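Local coordinates for protein carboxylesterase (Ferroplasma acidiphilum, PDB 3WJ2) that probably hydrolyses carboxylic ester bonds, as a carboxylesterase of the alpha/beta-hydrolase fold, at residues P231-M245 and P256-V269. Sequence-based numbering, arbitrary orientation.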
ATOM      1  N   PRO B 231     -15.502  -2.096 -18.082  1.00 13.38           N
ATOM      2  CA  PRO B 231     -15.649  -0.647 -18.174  1.00 13.32           C
ATOM      3  C   PRO B 231     -14.317   0.097 -18.077  1.00 14.59           C
ATOM      4  O   PRO B 231     -14.216   1.224 -18.568  1.00 16.17           O
ATOM      5  CB  PRO B 231     -16.557  -0.299 -16.945  1.00 14.28           C
ATOM      6  CG  PRO B 231     -17.475  -1.529 -16.924  1.00 12.18           C
ATOM      7  CD  PRO B 231     -16.526  -2.728 -17.215  1.00 10.36           C
ATOM      8  N   LEU B 232     -13.310  -0.510 -17.433  1.00 14.54           N
ATOM      9  CA  LEU B 232     -12.055   0.211 -17.302  1.00 15.82           C
ATOM     10  C   LEU B 232     -11.384   0.329 -18.655  1.00 18.64           C
ATOM     11  O   LEU B 232     -10.430   1.095 -18.735  1.00 19.73           O
ATOM     12  CB  LEU B 232     -11.118  -0.493 -16.263  1.00 17.93           C
ATOM     13  CG  LEU B 232     -11.415   0.111 -14.921  1.00 16.54           C
ATOM     14  CD1 LEU B 232     -10.787  -0.826 -13.805  1.00 18.40           C
ATOM     15  CD2 LEU B 232     -10.833   1.575 -14.737  1.00 18.49           C
ATOM     16  N   VAL B 233     -11.835  -0.379 -19.681  1.00 18.20           N
ATOM     17  CA  VAL B 233     -11.197  -0.197 -21.022  1.00 22.29           C
ATOM     18  C   VAL B 233     -11.806   0.967 -21.794  1.00 22.06           C
ATOM     19  O   VAL B 233     -11.306   1.240 -22.929  1.00 23.60           O
ATOM     20  CB  VAL B 233     -11.073  -1.560 -21.792  1.00 23.15           C
ATOM     21  CG1 VAL B 233     -10.340  -2.617 -20.949  1.00 28.35           C
ATOM     22  CG2 VAL B 233     -12.333  -2.026 -22.229  1.00 28.54           C
ATOM     23  N   ALA B 234     -12.877   1.628 -21.303  1.00 19.94           N
ATOM     24  CA  ALA B 234     -13.497   2.820 -21.952  1.00 21.20           C
ATOM     25  C   ALA B 234     -12.420   3.886 -22.096  1.00 24.33           C
ATOM     26  O   ALA B 234     -11.492   3.970 -21.318  1.00 24.61           O
ATOM     27  CB  ALA B 234     -14.634   3.388 -21.146  1.00 22.90           C
ATOM     28  N   ASP B 235     -12.543   4.668 -23.135  1.00 27.99           N
ATOM     29  CA  ASP B 235     -11.527   5.711 -23.258  1.00 30.57           C
ATOM     30  C   ASP B 235     -12.027   7.075 -22.746  1.00 28.88           C
ATOM     31  O   ASP B 235     -11.253   8.033 -22.691  1.00 31.44           O
ATOM     32  CB  ASP B 235     -10.931   5.722 -24.686  1.00 32.61           C
ATOM     33  CG  ASP B 235     -11.982   5.856 -25.741  1.00 38.19           C
ATOM     34  OD1 ASP B 235     -13.036   6.488 -25.448  1.00 43.98           O
ATOM     35  OD2 ASP B 235     -11.749   5.317 -26.879  1.00 41.02           O
ATOM     36  N   ASP B 236     -13.282   7.149 -22.276  1.00 23.30           N
ATOM     37  CA  ASP B 236     -13.898   8.388 -21.897  1.00 21.44           C
ATOM     38  C   ASP B 236     -14.922   8.079 -20.786  1.00 19.98           C
ATOM     39  O   ASP B 236     -15.794   7.207 -20.995  1.00 19.55           O
ATOM     40  CB  ASP B 236     -14.650   8.963 -23.109  1.00 22.68           C
ATOM     41  CG  ASP B 236     -15.437  10.237 -22.787  1.00 27.35           C
ATOM     42  OD1 ASP B 236     -15.185  10.840 -21.757  1.00 26.87           O
ATOM     43  OD2 ASP B 236     -16.244  10.715 -23.641  1.00 35.28           O
ATOM     44  N   PHE B 237     -14.785   8.755 -19.638  1.00 18.75           N
ATOM     45  CA  PHE B 237     -15.776   8.638 -18.558  1.00 18.81           C
ATOM     46  C   PHE B 237     -16.691   9.824 -18.378  1.00 20.03           C
ATOM     47  O   PHE B 237     -17.443   9.873 -17.404  1.00 20.14           O
ATOM     48  CB  PHE B 237     -15.018   8.235 -17.306  1.00 15.99           C
ATOM     49  CG  PHE B 237     -14.313   6.932 -17.481  1.00 15.34           C
ATOM     50  CD1 PHE B 237     -15.054   5.703 -17.401  1.00 18.12           C
ATOM     51  CD2 PHE B 237     -12.979   6.875 -17.689  1.00 16.64           C
ATOM     52  CE1 PHE B 237     -14.389   4.486 -17.593  1.00 17.91           C
ATOM     53  CE2 PHE B 237     -12.298   5.739 -17.878  1.00 18.63           C
ATOM     54  CZ  PHE B 237     -13.000   4.458 -17.804  1.00 17.40           C
ATOM     55  N   SER B 238     -16.702  10.789 -19.336  1.00 17.78           N
ATOM     56  CA  SER B 238     -17.589  11.920 -19.265  1.00 21.14           C
ATOM     57  C   SER B 238     -19.033  11.580 -19.302  1.00 18.60           C
ATOM     58  O   SER B 238     -19.441  10.628 -20.020  1.00 20.14           O
ATOM     59  CB  SER B 238     -17.354  12.813 -20.543  1.00 21.94           C
ATOM     60  OG  SER B 238     -15.994  13.074 -20.646  1.00 30.20           O
ATOM     61  N   ASN B 239     -19.836  12.386 -18.614  1.00 18.37           N
ATOM     62  CA  ASN B 239     -21.230  12.403 -18.789  1.00 18.42           C
ATOM     63  C   ASN B 239     -21.883  11.086 -18.363  1.00 18.30           C
ATOM     64  O   ASN B 239     -23.017  10.794 -18.740  1.00 21.55           O
ATOM     65  CB  ASN B 239     -21.587  12.720 -20.239  1.00 20.10           C
ATOM     66  CG  ASN B 239     -21.057  14.122 -20.622  1.00 26.73           C
ATOM     67  OD1 ASN B 239     -21.254  15.059 -19.839  1.00 32.34           O
ATOM     68  ND2 ASN B 239     -20.343  14.243 -21.742  1.00 29.10           N
ATOM     69  N   LEU B 240     -21.198  10.406 -17.460  1.00 18.57           N
ATOM     70  CA  LEU B 240     -21.844   9.238 -16.759  1.00 15.86           C
ATOM     71  C   LEU B 240     -22.673   9.691 -15.547  1.00 15.25           C
ATOM     72  O   LEU B 240     -22.453  10.794 -14.990  1.00 18.49           O
ATOM     73  CB  LEU B 240     -20.739   8.301 -16.296  1.00 13.55           C
ATOM     74  CG  LEU B 240     -20.061   7.571 -17.437  1.00 15.61           C
ATOM     75  CD1 LEU B 240     -18.898   6.723 -17.057  1.00 15.08           C
ATOM     76  CD2 LEU B 240     -21.100   6.696 -18.290  1.00 17.07           C
ATOM     77  N   PRO B 241     -23.625   8.863 -15.108  1.00 14.76           N
ATOM     78  CA  PRO B 241     -24.401   9.185 -13.920  1.00 13.70           C
ATOM     79  C   PRO B 241     -23.580   9.271 -12.624  1.00 13.20           C
ATOM     80  O   PRO B 241     -22.561   8.608 -12.505  1.00 12.34           O
ATOM     81  CB  PRO B 241     -25.335   7.964 -13.775  1.00 15.42           C
ATOM     82  CG  PRO B 241     -25.369   7.282 -15.171  1.00 16.35           C
ATOM     83  CD  PRO B 241     -23.904   7.512 -15.640  1.00 13.66           C
ATOM     84  N   PRO B 242     -24.036  10.104 -11.674  1.00 12.73           N
ATOM     85  CA  PRO B 242     -23.369  10.218 -10.355  1.00 13.35           C
ATOM     86  C   PRO B 242     -23.190   8.762  -9.818  1.00 12.34           C
ATOM     87  O   PRO B 242     -24.095   7.921 -10.053  1.00 11.95           O
ATOM     88  CB  PRO B 242     -24.374  11.000  -9.531  1.00 15.57           C
ATOM     89  CG  PRO B 242     -25.135  11.828 -10.633  1.00 18.73           C
ATOM     90  CD  PRO B 242     -25.248  10.943 -11.796  1.00 15.33           C
ATOM     91  N   ALA B 243     -22.069   8.535  -9.147  1.00 10.55           N
ATOM     92  CA  ALA B 243     -21.735   7.181  -8.721  1.00 11.05           C
ATOM     93  C   ALA B 243     -21.542   7.151  -7.191  1.00 11.47           C
ATOM     94  O   ALA B 243     -21.059   8.140  -6.544  1.00 10.82           O
ATOM     95  CB  ALA B 243     -20.459   6.697  -9.356  1.00 10.94           C
ATOM     96  N   ILE B 244     -21.920   5.976  -6.633  1.00  9.17           N
ATOM     97  CA  ILE B 244     -21.453   5.590  -5.274  1.00  9.40           C
ATOM     98  C   ILE B 244     -20.678   4.289  -5.490  1.00 11.05           C
ATOM     99  O   ILE B 244     -21.222   3.310  -6.050  1.00 12.34           O
ATOM    100  CB  ILE B 244     -22.599   5.344  -4.344  1.00 10.39           C
ATOM    101  CG1 ILE B 244     -23.506   6.582  -4.234  1.00 12.22           C
ATOM    102  CG2 ILE B 244     -22.094   4.863  -2.951  1.00 11.91           C
ATOM    103  CD1 ILE B 244     -24.894   6.278  -3.447  1.00 14.60           C
ATOM    104  N   MET B 245     -19.422   4.243  -4.990  1.00 10.81           N
ATOM    105  CA  MET B 245     -18.534   3.081  -5.165  1.00 11.48           C
ATOM    106  C   MET B 245     -18.152   2.608  -3.786  1.00 11.25           C
ATOM    107  O   MET B 245     -17.718   3.387  -2.950  1.00 10.53           O
ATOM    108  CB  MET B 245     -17.222   3.406  -5.918  1.00 11.59           C
ATOM    109  CG  MET B 245     -16.235   2.254  -5.917  1.00 14.51           C
ATOM    110  SD  MET B 245     -16.728   0.935  -7.093  1.00 13.98           S
ATOM    111  CE  MET B 245     -16.288   1.694  -8.730  1.00 11.78           C
ATOM    112  N   PRO B 256      -8.657  -2.058  -8.942  1.00 13.29           N
ATOM    113  CA  PRO B 256      -9.331  -1.474 -10.122  1.00 13.68           C
ATOM    114  C   PRO B 256     -10.571  -0.647  -9.798  1.00 14.15           C
ATOM    115  O   PRO B 256     -10.875   0.338 -10.502  1.00 11.24           O
ATOM    116  CB  PRO B 256      -9.671  -2.729 -10.998  1.00 12.26           C
ATOM    117  CG  PRO B 256      -8.638  -3.812 -10.559  1.00 16.35           C
ATOM    118  CD  PRO B 256      -8.568  -3.528  -9.033  1.00 14.28           C
ATOM    119  N   GLU B 257     -11.299  -1.016  -8.721  1.00 10.48           N
ATOM    120  CA  GLU B 257     -12.438  -0.210  -8.370  1.00 10.81           C
ATOM    121  C   GLU B 257     -12.098   1.166  -7.921  1.00 10.13           C
ATOM    122  O   GLU B 257     -12.832   2.116  -8.095  1.00 11.06           O
ATOM    123  CB  GLU B 257     -13.239  -0.959  -7.219  1.00 10.37           C
ATOM    124  CG  GLU B 257     -13.808  -2.299  -7.722  1.00 10.98           C
ATOM    125  CD  GLU B 257     -14.162  -3.208  -6.560  1.00  9.41           C
ATOM    126  OE1 GLU B 257     -13.896  -2.783  -5.424  1.00 10.27           O
ATOM    127  OE2 GLU B 257     -14.656  -4.363  -6.864  1.00 11.13           O
ATOM    128  N   GLU B 258     -10.999   1.273  -7.142  1.00 10.92           N
ATOM    129  CA  GLU B 258     -10.590   2.549  -6.554  1.00 12.12           C
ATOM    130  C   GLU B 258     -10.031   3.378  -7.731  1.00 11.84           C
ATOM    131  O   GLU B 258     -10.353   4.593  -7.765  1.00 12.72           O
ATOM    132  CB  GLU B 258      -9.543   2.319  -5.457  1.00 11.36           C
ATOM    133  CG  GLU B 258     -10.284   1.534  -4.285  1.00 11.10           C
ATOM    134  CD  GLU B 258      -9.495   1.480  -3.004  1.00 14.88           C
ATOM    135  OE1 GLU B 258      -8.250   1.851  -2.947  1.00 15.37           O
ATOM    136  OE2 GLU B 258     -10.077   1.027  -2.001  1.00 10.48           O
ATOM    137  N   THR B 259      -9.460   2.709  -8.717  1.00 13.35           N
ATOM    138  CA  THR B 259      -9.042   3.490  -9.955  1.00 11.24           C
ATOM    139  C   THR B 259     -10.259   4.001 -10.690  1.00 11.41           C
ATOM    140  O   THR B 259     -10.332   5.183 -11.074  1.00 11.45           O
ATOM    141  CB  THR B 259      -8.268   2.598 -10.889  1.00 11.84           C
ATOM    142  OG1 THR B 259      -7.018   2.223 -10.235  1.00 14.40           O
ATOM    143  CG2 THR B 259      -8.040   3.196 -12.294  1.00 14.21           C
ATOM    144  N   TYR B 260     -11.332   3.186 -10.765  1.00 11.34           N
ATOM    145  CA  TYR B 260     -12.514   3.637 -11.458  1.00 12.04           C
ATOM    146  C   TYR B 260     -13.128   4.882 -10.860  1.00 13.68           C
ATOM    147  O   TYR B 260     -13.564   5.795 -11.595  1.00 13.89           O
ATOM    148  CB  TYR B 260     -13.539   2.470 -11.539  1.00 10.81           C
ATOM    149  CG  TYR B 260     -14.648   2.647 -12.577  1.00 11.25           C
ATOM    150  CD1 TYR B 260     -14.311   2.447 -13.907  1.00 12.58           C
ATOM    151  CD2 TYR B 260     -15.947   2.977 -12.263  1.00 10.51           C
ATOM    152  CE1 TYR B 260     -15.305   2.502 -14.939  1.00 14.22           C
ATOM    153  CE2 TYR B 260     -16.931   3.080 -13.284  1.00 10.90           C
ATOM    154  CZ  TYR B 260     -16.549   2.882 -14.620  1.00 12.59           C
ATOM    155  OH  TYR B 260     -17.509   2.916 -15.610  1.00 13.37           O
ATOM    156  N   VAL B 261     -13.288   4.966  -9.525  1.00 11.21           N
ATOM    157  CA  VAL B 261     -13.755   6.185  -8.890  1.00 13.71           C
ATOM    158  C   VAL B 261     -12.952   7.439  -9.297  1.00 14.09           C
ATOM    159  O   VAL B 261     -13.543   8.488  -9.563  1.00 15.24           O
ATOM    160  CB  VAL B 261     -13.598   6.092  -7.273  1.00 18.55           C
ATOM    161  CG1 VAL B 261     -13.846   7.543  -6.596  1.00 20.66           C
ATOM    162  CG2 VAL B 261     -14.548   5.208  -6.849  1.00 22.90           C
ATOM    163  N   LYS B 262     -11.643   7.254  -9.260  1.00 14.50           N
ATOM    164  CA  LYS B 262     -10.720   8.353  -9.604  1.00 14.19           C
ATOM    165  C   LYS B 262     -10.883   8.761 -11.037  1.00 14.25           C
ATOM    166  O   LYS B 262     -10.910   9.977 -11.299  1.00 16.53           O
ATOM    167  CB  LYS B 262      -9.325   7.974  -9.325  1.00 12.82           C
ATOM    168  CG  LYS B 262      -9.038   7.748  -7.754  1.00 15.79           C
ATOM    169  CD  LYS B 262      -7.764   7.046  -7.450  1.00 17.53           C
ATOM    170  CE  LYS B 262      -7.560   7.134  -5.855  1.00 17.90           C
ATOM    171  NZ  LYS B 262      -6.388   6.381  -5.507  1.00 19.55           N
ATOM    172  N   LYS B 263     -11.054   7.799 -11.928  1.00 15.03           N
ATOM    173  CA  LYS B 263     -11.300   8.159 -13.360  1.00 14.34           C
ATOM    174  C   LYS B 263     -12.586   8.910 -13.544  1.00 15.06           C
ATOM    175  O   LYS B 263     -12.720   9.798 -14.383  1.00 15.72           O
ATOM    176  CB  LYS B 263     -11.274   6.916 -14.277  1.00 13.93           C
ATOM    177  CG  LYS B 263      -9.904   6.168 -14.301  1.00 16.66           C
ATOM    178  CD  LYS B 263      -8.913   7.171 -14.882  1.00 20.33           C
ATOM    179  CE  LYS B 263      -9.160   7.249 -16.447  1.00 23.93           C
ATOM    180  NZ  LYS B 263      -8.218   8.360 -17.037  1.00 29.59           N
ATOM    181  N   LEU B 264     -13.664   8.501 -12.841  1.00 12.83           N
ATOM    182  CA  LEU B 264     -14.909   9.188 -12.887  1.00 11.55           C
ATOM    183  C   LEU B 264     -14.716  10.663 -12.462  1.00 14.33           C
ATOM    184  O   LEU B 264     -15.213  11.539 -13.128  1.00 16.75           O
ATOM    185  CB  LEU B 264     -16.051   8.551 -11.984  1.00 13.27           C
ATOM    186  CG  LEU B 264     -16.437   7.186 -12.541  1.00 17.40           C
ATOM    187  CD1 LEU B 264     -17.542   6.577 -11.608  1.00 15.89           C
ATOM    188  CD2 LEU B 264     -17.058   7.191 -13.926  1.00 17.68           C
ATOM    189  N   ARG B 265     -14.038  10.897 -11.323  1.00 13.69           N
ATOM    190  CA  ARG B 265     -13.864  12.289 -10.787  1.00 15.06           C
ATOM    191  C   ARG B 265     -12.952  13.093 -11.752  1.00 17.15           C
ATOM    192  O   ARG B 265     -13.291  14.258 -11.918  1.00 16.78           O
ATOM    193  CB  ARG B 265     -13.218  12.209  -9.389  1.00 15.80           C
ATOM    194  CG  ARG B 265     -14.200  11.608  -8.295  1.00 13.59           C
ATOM    195  CD  ARG B 265     -15.432  12.477  -8.135  1.00 11.82           C
ATOM    196  NE  ARG B 265     -15.040  13.860  -7.794  1.00 18.89           N
ATOM    197  CZ  ARG B 265     -15.415  14.921  -8.472  1.00 21.68           C
ATOM    198  NH1 ARG B 265     -16.167  14.822  -9.562  1.00 17.94           N
ATOM    199  NH2 ARG B 265     -15.015  16.160  -8.055  1.00 19.38           N
ATOM    200  N   GLU B 266     -11.945  12.442 -12.300  1.00 16.50           N
ATOM    201  CA  GLU B 266     -11.095  13.134 -13.359  1.00 19.76           C
ATOM    202  C   GLU B 266     -11.918  13.621 -14.536  1.00 20.25           C
ATOM    203  O   GLU B 266     -11.544  14.689 -15.178  1.00 20.79           O
ATOM    204  CB  GLU B 266     -10.035  12.175 -13.819  1.00 18.96           C
ATOM    205  CG  GLU B 266      -9.076  12.703 -14.922  1.00 24.41           C
ATOM    206  CD  GLU B 266      -8.174  11.574 -15.334  1.00 27.85           C
ATOM    207  OE1 GLU B 266      -8.716  10.622 -15.956  1.00 29.41           O
ATOM    208  OE2 GLU B 266      -6.944  11.608 -15.013  1.00 34.25           O
ATOM    209  N   ALA B 267     -13.012  12.940 -14.917  1.00 17.02           N
ATOM    210  CA  ALA B 267     -13.933  13.344 -16.042  1.00 16.21           C
ATOM    211  C   ALA B 267     -15.063  14.245 -15.629  1.00 16.46           C
ATOM    212  O   ALA B 267     -15.982  14.579 -16.385  1.00 19.59           O
ATOM    213  CB  ALA B 267     -14.474  12.020 -16.669  1.00 18.12           C
ATOM    214  N   GLY B 268     -15.066  14.641 -14.336  1.00 15.81           N
ATOM    215  CA  GLY B 268     -16.042  15.481 -13.773  1.00 16.89           C
ATOM    216  C   GLY B 268     -17.416  14.947 -13.440  1.00 16.72           C
ATOM    217  O   GLY B 268     -18.403  15.687 -13.401  1.00 19.68           O
ATOM    218  N   VAL B 269     -17.461  13.613 -13.250  1.00 16.75           N
ATOM    219  CA  VAL B 269     -18.719  12.945 -12.855  1.00 15.98           C
ATOM    220  C   VAL B 269     -18.737  12.952 -11.297  1.00 12.64           C
ATOM    221  O   VAL B 269     -17.687  12.675 -10.735  1.00 15.81           O
ATOM    222  CB  VAL B 269     -18.631  11.518 -13.325  1.00 16.22           C
ATOM    223  CG1 VAL B 269     -19.834  10.668 -12.862  1.00 14.77           C
ATOM    224  CG2 VAL B 269     -18.595  11.512 -14.945  1.00 19.21           C
TER
HETATM  225  O   HOH W   1     -14.856  15.152 -18.876  1.00 35.17           O
HETATM  226  O   HOH W   2     -18.637  14.682 -17.226  1.00 24.44           O
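Strand 243-245 runs nearly antiparallel to helix 256-266, their axes 9.6 Å apart at an angle of 156°, while 231-242 wraps round the helix from the side and past its C-terminal end. No direct hydrogen bond joins the two segments; apolar packing does. The Tyr-260 ring is packed by side chains of 231-245: Leu-232 CD2 meets its edge in plane, and Met-245 CE lies 3.8 Å from Tyr-260 CD2. Met-245 starts out opposite its own amide nitrogen (chi1 172°), then bends at chi2 and chi3, which brings CE to 3.5 Å from Glu-257 O and toward that ring. Phe-237 CE1 approaches Tyr-260 CE1 to 3.4 Å, the ring planes 83° apart. On its other edge Phe-237 CE2 lies 3.8 Å from Lys-263 CE, with CD2 near Lys-263 CB. Trimming Phe-237 to an alanine would probably open a gap between Tyr-260 and the aliphatic chain of Lys-263. Leu-264 divides its methyls between Ala-243 and Leu-240. This is the strand-to-helix half of the beta-alpha-beta unit completed by strand 271-280 in the alpha/beta-hydrolase sheet. A Schellman motif at Gly-268 ends the helix, and Val-269 CG2 lies 3.2 Å from Phe-237 O, buried here with no hydrogen-bond partner in the model. Two waters bridge from Ala-267 O, one to Ser-238 OG, the other to Asn-239 N.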